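Local coordinates for protein uracil-DNA glycosylase (Epstein-Barr virus, PDB 6LYJ) that belongs to the uracil-DNA glycosylase superfamily, with an alpha/beta fold built on a parallel sheet, and is held here in a complex with the protein SAUGI, at residues Q90-H94 against Q155-G160; L101-Y107 against G135-A139; D172-S176 against K197-I201; A184-M188 against A239-L243; T210-P214 against S225-F230. Residues are numbered along the deposited sequence.

Contact 1: residues Q90-H94 against Q155-G160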
# COMPACT_ATOMS: atom_id res chain seq x y z
N GLN A 90 -3.12 -1.69 -2.32
CA GLN A 90 -4.49 -1.20 -2.31
C GLN A 90 -4.74 -0.33 -3.54
O GLN A 90 -5.08 -0.84 -4.61
CB GLN A 90 -4.79 -0.42 -1.01
CG GLN A 90 -4.78 -1.30 0.24
CD GLN A 90 -4.94 -0.52 1.53
OE1 GLN A 90 -5.39 0.63 1.54
NE2 GLN A 90 -4.57 -1.14 2.64
N ASP A 91 -4.57 0.99 -3.41
CA ASP A 91 -4.71 1.82 -4.60
C ASP A 91 -3.41 2.58 -4.88
O ASP A 91 -2.50 2.57 -4.04
CB ASP A 91 -5.92 2.76 -4.43
CG ASP A 91 -5.70 3.83 -3.38
OD1 ASP A 91 -4.84 3.65 -2.48
OD2 ASP A 91 -6.41 4.85 -3.44
N PRO A 92 -3.25 3.18 -6.06
CA PRO A 92 -1.97 3.83 -6.38
C PRO A 92 -1.73 5.06 -5.52
O PRO A 92 -2.65 5.63 -4.92
CB PRO A 92 -2.12 4.21 -7.86
CG PRO A 92 -3.22 3.34 -8.38
CD PRO A 92 -4.16 3.20 -7.22
N TYR A 93 -0.46 5.46 -5.44
CA TYR A 93 -0.13 6.73 -4.83
C TYR A 93 -0.87 7.86 -5.55
O TYR A 93 -1.06 7.81 -6.76
CB TYR A 93 1.38 6.96 -4.90
CG TYR A 93 2.19 5.92 -4.17
CD1 TYR A 93 2.25 5.90 -2.78
CD2 TYR A 93 2.89 4.95 -4.87
CE1 TYR A 93 2.98 4.94 -2.12
CE2 TYR A 93 3.63 3.98 -4.22
CZ TYR A 93 3.67 3.99 -2.84
OH TYR A 93 4.40 3.03 -2.18
N HIS A 94 -1.28 8.87 -4.79
CA HIS A 94 -2.18 9.89 -5.31
C HIS A 94 -1.52 11.26 -5.42
O HIS A 94 -2.22 12.28 -5.48
CB HIS A 94 -3.45 9.97 -4.46
CG HIS A 94 -3.19 10.14 -2.99
ND1 HIS A 94 -2.80 11.33 -2.42
CD2 HIS A 94 -3.28 9.25 -1.96
CE1 HIS A 94 -2.65 11.18 -1.12
NE2 HIS A 94 -2.94 9.92 -0.81
N GLN A 155 -7.90 9.41 -7.97
CA GLN A 155 -7.91 10.85 -8.20
C GLN A 155 -6.84 11.51 -7.32
O GLN A 155 -6.63 11.11 -6.18
CB GLN A 155 -9.28 11.45 -7.91
CG GLN A 155 -9.39 12.93 -8.25
CD GLN A 155 -10.74 13.54 -7.91
OE1 GLN A 155 -11.78 12.88 -8.01
NE2 GLN A 155 -10.73 14.80 -7.50
N LYS A 156 -6.16 12.50 -7.89
CA LYS A 156 -5.12 13.23 -7.18
C LYS A 156 -5.58 13.68 -5.80
O LYS A 156 -6.64 14.30 -5.66
CB LYS A 156 -4.69 14.45 -8.01
CG LYS A 156 -3.83 15.45 -7.25
CD LYS A 156 -3.54 16.67 -8.11
CE LYS A 156 -2.85 17.76 -7.31
NZ LYS A 156 -2.79 19.04 -8.07
N GLY A 157 -4.78 13.36 -4.79
CA GLY A 157 -5.03 13.80 -3.43
C GLY A 157 -6.17 13.13 -2.71
O GLY A 157 -6.45 13.50 -1.56
N LYS A 158 -6.85 12.17 -3.33
CA LYS A 158 -8.04 11.55 -2.74
C LYS A 158 -7.90 10.04 -2.71
O LYS A 158 -8.37 9.34 -3.62
CB LYS A 158 -9.30 11.98 -3.50
CG LYS A 158 -9.66 13.45 -3.29
CD LYS A 158 -10.90 13.84 -4.08
CE LYS A 158 -11.42 15.21 -3.66
NZ LYS A 158 -10.33 16.14 -3.29
N PRO A 159 -7.27 9.49 -1.67
CA PRO A 159 -7.12 8.03 -1.58
C PRO A 159 -8.48 7.35 -1.52
O PRO A 159 -9.40 7.82 -0.86
CB PRO A 159 -6.34 7.83 -0.28
CG PRO A 159 -6.55 9.10 0.50
CD PRO A 159 -6.65 10.19 -0.53
N GLY A 160 -8.59 6.22 -2.22
CA GLY A 160 -9.84 5.48 -2.26
C GLY A 160 -10.91 6.06 -3.15
O GLY A 160 -12.02 5.51 -3.19
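Two hydrogen bonds hold these loops together, both from backbone amides of 155-160, one to the Asp91 carboxylate and one to the His94 carbonyl. Asp91 OD2 accepts Gly160 N at 2.8 Å, and His94 O accepts Gly157 N at 2.9 Å, both nearly straight. His94 O also takes a CA-H...O contact from Lys156 CA at 3.5 Å. The bond to His94 O uses the loop's shape: a type II beta turn from Gln155 to Lys158, closed by Lys158 N to Gln155 O at 3.0 Å, turns the amide of Gly157 outward to His94, with positive phi at Gly157. Pro159 lays its CD over one face of the His94 imidazole, 3.9 Å from the ring centroid, a CH-pi contact. His94 NE2 itself is bonded to a polar side chain of the SAUGI chain, which also packs on Asp91 and Pro159. The chemistry implies that Asp91 and His94 of the QDPYH family signature are each held by an amide of 155-160, while His94 NE2 meets a partner on SAUGI.

Contact 2: residues L101-Y107 against G135-A139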
# COMPACT_ATOMS: atom_id res chain seq x y z
N LEU A 101 2.84 0.12 -10.68
CA LEU A 101 3.18 -1.03 -9.86
C LEU A 101 2.77 -0.76 -8.42
O LEU A 101 2.80 0.38 -7.96
CB LEU A 101 4.69 -1.32 -9.90
CG LEU A 101 5.42 -1.36 -11.25
CD1 LEU A 101 6.92 -1.51 -11.04
CD2 LEU A 101 4.90 -2.49 -12.10
N ALA A 102 2.38 -1.82 -7.71
CA ALA A 102 2.15 -1.69 -6.27
C ALA A 102 3.45 -1.31 -5.57
O ALA A 102 4.53 -1.80 -5.91
CB ALA A 102 1.60 -2.99 -5.70
N PHE A 103 3.34 -0.39 -4.59
CA PHE A 103 4.40 -0.00 -3.67
C PHE A 103 5.56 0.75 -4.32
O PHE A 103 6.16 1.62 -3.69
CB PHE A 103 4.94 -1.23 -2.92
CG PHE A 103 3.93 -1.84 -1.99
CD1 PHE A 103 3.54 -1.17 -0.84
CD2 PHE A 103 3.35 -3.06 -2.28
CE1 PHE A 103 2.60 -1.72 0.02
CE2 PHE A 103 2.40 -3.62 -1.42
CZ PHE A 103 2.03 -2.94 -0.27
N SER A 104 5.87 0.43 -5.57
CA SER A 104 7.01 1.05 -6.24
C SER A 104 6.73 2.51 -6.57
O SER A 104 5.59 2.93 -6.76
CB SER A 104 7.32 0.27 -7.53
OG SER A 104 8.44 0.81 -8.20
N VAL A 105 7.81 3.29 -6.66
CA VAL A 105 7.75 4.65 -7.20
C VAL A 105 8.83 4.78 -8.26
O VAL A 105 9.84 4.06 -8.26
CB VAL A 105 7.92 5.74 -6.11
CG1 VAL A 105 6.78 5.68 -5.10
CG2 VAL A 105 9.27 5.61 -5.42
N ALA A 106 8.62 5.73 -9.17
CA ALA A 106 9.56 5.95 -10.27
C ALA A 106 10.90 6.45 -9.75
O ALA A 106 11.03 6.94 -8.62
CB ALA A 106 8.97 6.93 -11.28
N TYR A 107 11.93 6.31 -10.59
CA TYR A 107 13.26 6.77 -10.23
C TYR A 107 13.25 8.27 -9.97
O TYR A 107 12.52 9.02 -10.63
CB TYR A 107 14.26 6.43 -11.34
CG TYR A 107 15.63 7.03 -11.12
CD1 TYR A 107 16.52 6.46 -10.22
CD2 TYR A 107 16.03 8.16 -11.82
CE1 TYR A 107 17.77 7.01 -10.01
CE2 TYR A 107 17.29 8.72 -11.61
CZ TYR A 107 18.15 8.13 -10.71
OH TYR A 107 19.40 8.68 -10.51
N GLY A 135 13.02 3.65 -5.30
CA GLY A 135 11.85 2.84 -5.06
C GLY A 135 11.40 2.04 -6.27
O GLY A 135 10.23 1.66 -6.37
N CYS A 136 12.34 1.77 -7.18
CA CYS A 136 12.05 1.12 -8.45
C CYS A 136 12.08 -0.40 -8.27
O CYS A 136 13.14 -0.96 -7.97
CB CYS A 136 13.05 1.54 -9.52
SG CYS A 136 13.00 3.29 -9.91
N LEU A 137 10.94 -1.05 -8.45
CA LEU A 137 10.83 -2.49 -8.31
C LEU A 137 10.79 -3.21 -9.65
O LEU A 137 10.36 -4.37 -9.72
CB LEU A 137 9.60 -2.85 -7.47
CG LEU A 137 9.58 -2.22 -6.07
CD1 LEU A 137 8.29 -2.55 -5.33
CD2 LEU A 137 10.80 -2.68 -5.28
N ASP A 138 11.24 -2.54 -10.72
CA ASP A 138 11.14 -3.11 -12.07
C ASP A 138 11.82 -4.47 -12.16
O ASP A 138 11.30 -5.37 -12.83
CB ASP A 138 11.74 -2.16 -13.10
CG ASP A 138 11.05 -0.81 -13.14
OD1 ASP A 138 10.29 -0.50 -12.21
OD2 ASP A 138 11.25 -0.08 -14.13
N ALA A 139 12.98 -4.64 -11.53
CA ALA A 139 13.71 -5.90 -11.63
C ALA A 139 12.93 -7.06 -11.00
O ALA A 139 12.93 -8.19 -11.52
CB ALA A 139 15.09 -5.76 -10.99
O HOH W 1 12.79 6.17 -6.49
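This is a buried loop-to-loop contact, in which the run after strand 85-89 meets the turn that leads into helix 138-142, beside the outer strand 145-149. Ser104 is the hub. Its OG donates to Gly135 O at 2.7 Å and accepts Leu137 N at 3.1 Å, while Asn99 ND2 bonds the same oxygen. Gly135 O also receives the amide of Val105 N at 2.9 Å, so one carbonyl serves both a side chain and a backbone donor. Farther along, water 1 lies 2.9 Å from Ala106 O and accepts Gly135 N at 2.8 Å, bridging the two backbones. Val105 crowds in on Gly135: a CB there would fall 2.5 Å from Val105 CG2, a clash, so a residue without a side chain fits. Around the polar centre, Cys136 SG packs 3.7 Å from Tyr107 CB, Leu137 CD1 touches Phe103 CB at 4.3 Å, and Leu101 CD1 reaches Asp138 OD1 at 3.7 Å. Leu101, Ala102 and Leu137 all rest on Leu147 of the strand. Because Ser104 OG accepts the amide of Leu137, the N-cap residue, this is a helix entrance tied to a neighbouring loop at the edge of the parallel sheet of an alpha/beta fold.

Contact 3: residues D172-S176 against K197-I201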
# COMPACT_ATOMS: atom_id res chain seq x y z
N ASP A 172 -9.90 -8.78 -8.45
CA ASP A 172 -10.34 -10.04 -7.86
C ASP A 172 -10.30 -11.16 -8.89
O ASP A 172 -9.81 -12.26 -8.61
CB ASP A 172 -11.76 -9.90 -7.30
CG ASP A 172 -11.80 -9.27 -5.92
OD1 ASP A 172 -10.73 -8.95 -5.35
OD2 ASP A 172 -12.92 -9.10 -5.40
N HIS A 173 -10.84 -10.90 -10.08
CA HIS A 173 -10.86 -11.93 -11.11
C HIS A 173 -9.44 -12.31 -11.52
O HIS A 173 -9.13 -13.49 -11.72
CB HIS A 173 -11.68 -11.46 -12.31
CG HIS A 173 -11.83 -12.49 -13.39
ND1 HIS A 173 -12.63 -13.60 -13.26
CD2 HIS A 173 -11.30 -12.55 -14.64
CE1 HIS A 173 -12.57 -14.31 -14.37
NE2 HIS A 173 -11.78 -13.69 -15.22
N VAL A 174 -8.56 -11.31 -11.64
CA VAL A 174 -7.15 -11.56 -11.96
C VAL A 174 -6.52 -12.47 -10.92
O VAL A 174 -5.80 -13.42 -11.25
CB VAL A 174 -6.38 -10.24 -12.10
CG1 VAL A 174 -4.88 -10.51 -12.12
CG2 VAL A 174 -6.80 -9.50 -13.36
N ILE A 175 -6.76 -12.19 -9.63
CA ILE A 175 -6.20 -13.02 -8.57
C ILE A 175 -6.72 -14.45 -8.69
O ILE A 175 -5.96 -15.42 -8.58
CB ILE A 175 -6.52 -12.41 -7.19
CG1 ILE A 175 -5.80 -11.07 -7.02
CG2 ILE A 175 -6.15 -13.38 -6.06
CD1 ILE A 175 -6.30 -10.23 -5.84
N SER A 176 -8.03 -14.59 -8.89
CA SER A 176 -8.64 -15.91 -9.02
C SER A 176 -8.01 -16.68 -10.17
O SER A 176 -7.69 -17.87 -10.04
CB SER A 176 -10.15 -15.78 -9.22
OG SER A 176 -10.77 -15.25 -8.06
N LYS A 197 -8.31 -11.04 0.49
CA LYS A 197 -8.24 -11.70 -0.81
C LYS A 197 -7.82 -13.16 -0.71
O LYS A 197 -7.85 -13.86 -1.72
CB LYS A 197 -7.26 -10.96 -1.73
CG LYS A 197 -7.55 -9.49 -1.91
CD LYS A 197 -8.96 -9.28 -2.43
CE LYS A 197 -9.36 -7.82 -2.37
NZ LYS A 197 -10.74 -7.62 -2.86
N ALA A 198 -7.43 -13.62 0.49
CA ALA A 198 -6.93 -14.98 0.66
C ALA A 198 -7.95 -16.02 0.20
O ALA A 198 -7.58 -17.06 -0.36
CB ALA A 198 -6.55 -15.21 2.12
N SER A 199 -9.24 -15.76 0.44
CA SER A 199 -10.28 -16.70 0.07
C SER A 199 -10.42 -16.88 -1.43
O SER A 199 -11.13 -17.79 -1.87
CB SER A 199 -11.62 -16.25 0.67
OG SER A 199 -12.00 -14.99 0.16
N LEU A 200 -9.77 -16.04 -2.23
CA LEU A 200 -9.72 -16.22 -3.68
C LEU A 200 -8.66 -17.21 -4.13
O LEU A 200 -8.69 -17.65 -5.28
CB LEU A 200 -9.47 -14.88 -4.37
CG LEU A 200 -10.49 -13.75 -4.17
CD1 LEU A 200 -10.01 -12.47 -4.83
CD2 LEU A 200 -11.84 -14.17 -4.73
N ILE A 201 -7.73 -17.58 -3.25
CA ILE A 201 -6.52 -18.30 -3.64
C ILE A 201 -6.60 -19.73 -3.13
O ILE A 201 -7.01 -19.98 -2.00
CB ILE A 201 -5.26 -17.61 -3.09
CG1 ILE A 201 -5.20 -16.14 -3.55
CG2 ILE A 201 -4.00 -18.36 -3.52
CD1 ILE A 201 -4.32 -15.26 -2.68
O HOH W 2 -11.00 -17.70 -6.76
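A salt bridge leads here: Lys197 NZ donates to Asp172 OD1 at 2.8 Å, joining helix 167-181 to the loop that follows helix 191-195. The lysine bends at its first two torsions, both m, and then runs extended to the carboxylate. At the other end, water 2 links the segments, 2.8 Å from Ser176 OG and donating to Leu200 O at 2.7 Å. Between these two polar ties lies an apolar strip. Asp172, Ile175 and Ser176 are spaced three and four residues apart, so they share one face of the helix, and the short 3-10 turn 198-200, with Leu200 N bonded to Lys197 O at 2.9 Å, brings Lys197 and Leu200 to meet it. Ile175 CG2 packs against Leu200 CB at 4.0 Å and Ile201 CG1 at 3.8 Å, and Ile175 CD1 lies 4.2 Å from Lys197 CG. Leu200 spreads its methyls, CD1 reaching Asp172 OD1 at 3.6 Å and CD2 reaching Ser176 OG at 3.7 Å. Deeper in, Ile175 rests on Leu88 and Leu148 of the sheet, and Ile201 on Phe187 and Leu189. The chemistry is thus mixed: Ile175 and Ile201 are buried against the sheet, while Leu200 spans from the salt bridge to the water-linked Ser176.

Contact 4: residues A184-M188 against A239-L243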
# COMPACT_ATOMS: atom_id res chain seq x y z
N ALA A 184 2.18 -23.19 -9.51
CA ALA A 184 2.75 -22.92 -8.20
C ALA A 184 3.14 -21.46 -8.13
O ALA A 184 3.91 -20.97 -8.96
CB ALA A 184 3.98 -23.81 -7.95
N CYS A 185 2.62 -20.76 -7.12
CA CYS A 185 2.81 -19.32 -7.00
C CYS A 185 2.78 -18.94 -5.53
O CYS A 185 2.14 -19.61 -4.71
CB CYS A 185 1.73 -18.57 -7.79
SG CYS A 185 2.01 -16.80 -7.95
N VAL A 186 3.50 -17.86 -5.19
CA VAL A 186 3.47 -17.28 -3.85
C VAL A 186 2.61 -16.02 -3.87
O VAL A 186 2.69 -15.21 -4.80
CB VAL A 186 4.90 -16.95 -3.35
CG1 VAL A 186 4.85 -16.37 -1.94
CG2 VAL A 186 5.78 -18.19 -3.39
N PHE A 187 1.77 -15.87 -2.84
CA PHE A 187 0.92 -14.69 -2.67
C PHE A 187 1.23 -14.06 -1.32
O PHE A 187 1.11 -14.72 -0.28
CB PHE A 187 -0.57 -15.06 -2.76
CG PHE A 187 -0.99 -15.58 -4.10
CD1 PHE A 187 -0.70 -16.88 -4.49
CD2 PHE A 187 -1.68 -14.77 -4.99
CE1 PHE A 187 -1.09 -17.36 -5.73
CE2 PHE A 187 -2.07 -15.24 -6.23
CZ PHE A 187 -1.77 -16.54 -6.60
N MET A 188 1.64 -12.79 -1.33
CA MET A 188 1.99 -12.06 -0.11
C MET A 188 0.89 -11.05 0.18
O MET A 188 0.73 -10.07 -0.55
CB MET A 188 3.35 -11.37 -0.25
CG MET A 188 4.52 -12.31 -0.57
SD MET A 188 6.08 -11.39 -0.67
CE MET A 188 7.25 -12.70 -1.02
N ALA A 239 9.23 -17.41 0.44
CA ALA A 239 8.86 -17.42 -0.97
C ALA A 239 9.92 -18.12 -1.81
O ALA A 239 9.60 -18.99 -2.63
CB ALA A 239 8.63 -15.99 -1.47
N ASN A 240 11.20 -17.74 -1.62
CA ASN A 240 12.24 -18.41 -2.41
C ASN A 240 12.38 -19.88 -2.04
O ASN A 240 12.67 -20.71 -2.92
CB ASN A 240 13.57 -17.68 -2.26
CG ASN A 240 13.76 -16.58 -3.29
OD1 ASN A 240 13.07 -16.55 -4.31
ND2 ASN A 240 14.70 -15.67 -3.03
N ASN A 241 12.19 -20.24 -0.77
CA ASN A 241 12.19 -21.66 -0.40
C ASN A 241 11.10 -22.41 -1.15
O ASN A 241 11.33 -23.52 -1.65
CB ASN A 241 12.01 -21.83 1.11
CG ASN A 241 13.19 -21.32 1.91
OD1 ASN A 241 14.28 -21.10 1.36
ND2 ASN A 241 13.01 -21.16 3.21
N PHE A 242 9.91 -21.83 -1.23
CA PHE A 242 8.82 -22.46 -1.96
C PHE A 242 9.19 -22.63 -3.42
O PHE A 242 9.04 -23.73 -3.99
CB PHE A 242 7.54 -21.62 -1.81
CG PHE A 242 6.37 -22.15 -2.59
CD1 PHE A 242 5.58 -23.17 -2.07
CD2 PHE A 242 6.04 -21.61 -3.82
CE1 PHE A 242 4.49 -23.65 -2.78
CE2 PHE A 242 4.95 -22.08 -4.53
CZ PHE A 242 4.17 -23.10 -4.01
N LEU A 243 9.71 -21.57 -4.04
CA LEU A 243 10.06 -21.65 -5.46
C LEU A 243 11.11 -22.73 -5.70
O LEU A 243 11.03 -23.48 -6.68
CB LEU A 243 10.55 -20.29 -5.96
CG LEU A 243 9.52 -19.15 -5.93
CD1 LEU A 243 10.12 -17.84 -6.43
CD2 LEU A 243 8.28 -19.52 -6.75
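Rotamers decide how strand 186-188 and helix 239-243 fit together. Val186 has chi1 at t: CG1 lies 3.8 Å from Ala239 CB, while CG2 sits between Ala239 and Phe242, 3.5 Å from Phe242 CD2 and 4.4 Å from Leu243 CD2. Phe242 takes t for chi1 and swings its ring along the strand, so that CE2 reaches Ala184 CB at 4.0 Å; Phe242 CE2, at the ring edge, lies 3.7 Å from Cys185 N. Met188 is m, then fully extended, which carries CE out to Ala239 CB at 3.6 Å. Leu243, m and t, reaches in with its CD2. Cys185 points away from the helix. Ala239, Phe242 and Leu243, three and four residues apart, line one helical face, and Ala239 CB meets Val186 and Met188. The short axes pass at 9.6 Å and run 167° apart, almost antiparallel. Phe242 also leans on Leu207 and Val186 on Leu209, so helix 235-245 covers two neighbouring strands, the classic layering of a helix on a parallel sheet in an alpha/beta fold.

Contact 5: residues T210-P214 against S225-F230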
# COMPACT_ATOMS: atom_id res chain seq x y z
N THR A 210 0.85 -14.31 4.95
CA THR A 210 0.11 -13.19 5.51
C THR A 210 0.89 -12.60 6.68
O THR A 210 1.64 -13.29 7.36
CB THR A 210 -1.29 -13.61 6.00
OG1 THR A 210 -1.15 -14.53 7.09
CG2 THR A 210 -2.07 -14.27 4.88
N SER A 211 0.68 -11.31 6.90
CA SER A 211 1.24 -10.60 8.05
C SER A 211 0.54 -9.25 8.15
O SER A 211 -0.28 -8.89 7.30
CB SER A 211 2.76 -10.44 7.94
OG SER A 211 3.09 -9.40 7.03
N GLN A 212 0.89 -8.50 9.19
CA GLN A 212 0.47 -7.12 9.27
C GLN A 212 1.09 -6.30 8.14
O GLN A 212 2.06 -6.71 7.50
CB GLN A 212 0.84 -6.52 10.62
CG GLN A 212 -0.06 -6.96 11.75
CD GLN A 212 0.25 -6.24 13.04
OE1 GLN A 212 1.38 -5.85 13.29
NE2 GLN A 212 -0.77 -6.06 13.87
N HIS A 213 0.52 -5.12 7.92
CA HIS A 213 0.96 -4.26 6.85
C HIS A 213 2.35 -3.70 7.15
O HIS A 213 2.70 -3.49 8.32
CB HIS A 213 -0.04 -3.12 6.68
CG HIS A 213 0.04 -2.42 5.35
ND1 HIS A 213 0.92 -1.39 5.11
CD2 HIS A 213 -0.66 -2.60 4.21
CE1 HIS A 213 0.76 -0.97 3.87
NE2 HIS A 213 -0.19 -1.69 3.30
N PRO A 214 3.18 -3.47 6.13
CA PRO A 214 4.50 -2.88 6.37
C PRO A 214 4.48 -1.41 6.75
O PRO A 214 5.54 -0.86 7.06
CB PRO A 214 5.21 -3.08 5.02
CG PRO A 214 4.09 -3.08 4.02
CD PRO A 214 2.99 -3.84 4.71
N SER A 225 -1.84 -8.61 18.64
CA SER A 225 -2.11 -8.92 17.24
C SER A 225 -2.03 -10.41 16.93
O SER A 225 -0.95 -11.00 16.94
CB SER A 225 -1.13 -8.16 16.34
OG SER A 225 -1.38 -6.76 16.39
N ALA A 226 -3.19 -11.02 16.67
CA ALA A 226 -3.23 -12.40 16.20
C ALA A 226 -2.34 -12.60 14.99
O ALA A 226 -1.78 -13.68 14.79
CB ALA A 226 -4.67 -12.81 15.88
N GLN A 227 -2.19 -11.56 14.17
CA GLN A 227 -1.32 -11.61 13.00
C GLN A 227 0.11 -11.26 13.36
O GLN A 227 0.38 -10.41 14.22
CB GLN A 227 -1.82 -10.66 11.91
CG GLN A 227 -2.67 -11.33 10.86
CD GLN A 227 -2.57 -10.62 9.53
OE1 GLN A 227 -2.53 -9.40 9.46
NE2 GLN A 227 -2.51 -11.40 8.45
N GLN A 228 1.04 -11.91 12.68
CA GLN A 228 2.46 -11.67 12.84
C GLN A 228 2.83 -10.28 12.32
O GLN A 228 2.22 -9.75 11.39
CB GLN A 228 3.24 -12.77 12.12
CG GLN A 228 4.53 -12.37 11.46
CD GLN A 228 5.27 -13.56 10.91
OE1 GLN A 228 4.84 -14.18 9.94
NE2 GLN A 228 6.40 -13.90 11.53
N LYS A 229 3.83 -9.67 12.96
CA LYS A 229 4.33 -8.38 12.51
C LYS A 229 5.00 -8.49 11.15
O LYS A 229 5.54 -9.53 10.77
CB LYS A 229 5.35 -7.83 13.52
CG LYS A 229 4.73 -7.32 14.80
CD LYS A 229 4.18 -5.94 14.57
CE LYS A 229 3.59 -5.36 15.84
NZ LYS A 229 2.43 -4.52 15.48
N PHE A 230 4.95 -7.39 10.38
CA PHE A 230 5.61 -7.39 9.08
C PHE A 230 7.11 -7.63 9.24
O PHE A 230 7.67 -8.56 8.65
CB PHE A 230 5.36 -6.09 8.33
CG PHE A 230 5.94 -6.09 6.94
CD1 PHE A 230 5.21 -6.59 5.88
CD2 PHE A 230 7.24 -5.64 6.71
CE1 PHE A 230 5.76 -6.62 4.60
CE2 PHE A 230 7.78 -5.67 5.45
CZ PHE A 230 7.04 -6.16 4.39
O HOH W 3 0.15 -13.97 10.04
O HOH W 4 4.13 -4.89 11.39
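Starting at Ser225, which is poorly ordered, the loop nears the side chain of Gln212; an acidic side chain of the SAUGI chain packs on Gln212, and one on Ser225. Gln227 follows, its CB 4.1 Å from Gln212 CG. Next comes the backbone tie: Gln228 O accepts Gln212 N at 2.9 Å with an N-H...O angle of 170°, while water 3 donates to Thr210 O at 3.1 Å and takes a weak bond from Gln228 N at 3.5 Å. Lys229 starts out pointing away, yet its NZ returns to donate to Gln212 OE1 at 2.8 Å and is held also by Ala218 O. Phe230 closes the walk. Its N donates to water 4 at 2.8 Å, and Pro214 CB sits squarely over the ring, 3.4 Å from the centroid, a CH-pi contact; Trp190 meets the same ring edge-to-face. Gln212 is therefore gripped at both backbone and side chain, and the chain leaving strand 207-211 is set by polar bonds at one end and by proline-aromatic packing at the other.

Contacts 2 and 4 are buried, contacts 3 and 5 partly so, and contact 1 is at the surface. Contact 4 is held by apolar side chains, with no hydrogen bond between its segments, whereas contacts 1 and 2 pair backbone groups with one polar side chain each, Asp91 and Ser104, contact 3 adds a salt bridge and contact 5 mixes polar bonds with a proline CH-pi contact. Contacts 1 and 2 touch through Tyr93, whose OH lies 2.7 Å from Phe103 O, contact 2 nesting within contact 1's loop. Contacts 3 and 4 meet where Ile201 CD1 packs 3.5 Å from Phe187 CD2. Contacts 4 and 5 involve neighbouring strands 186-190 and 207-211. SAUGI reaches contacts 1 and 5, centres about 23 Å apart.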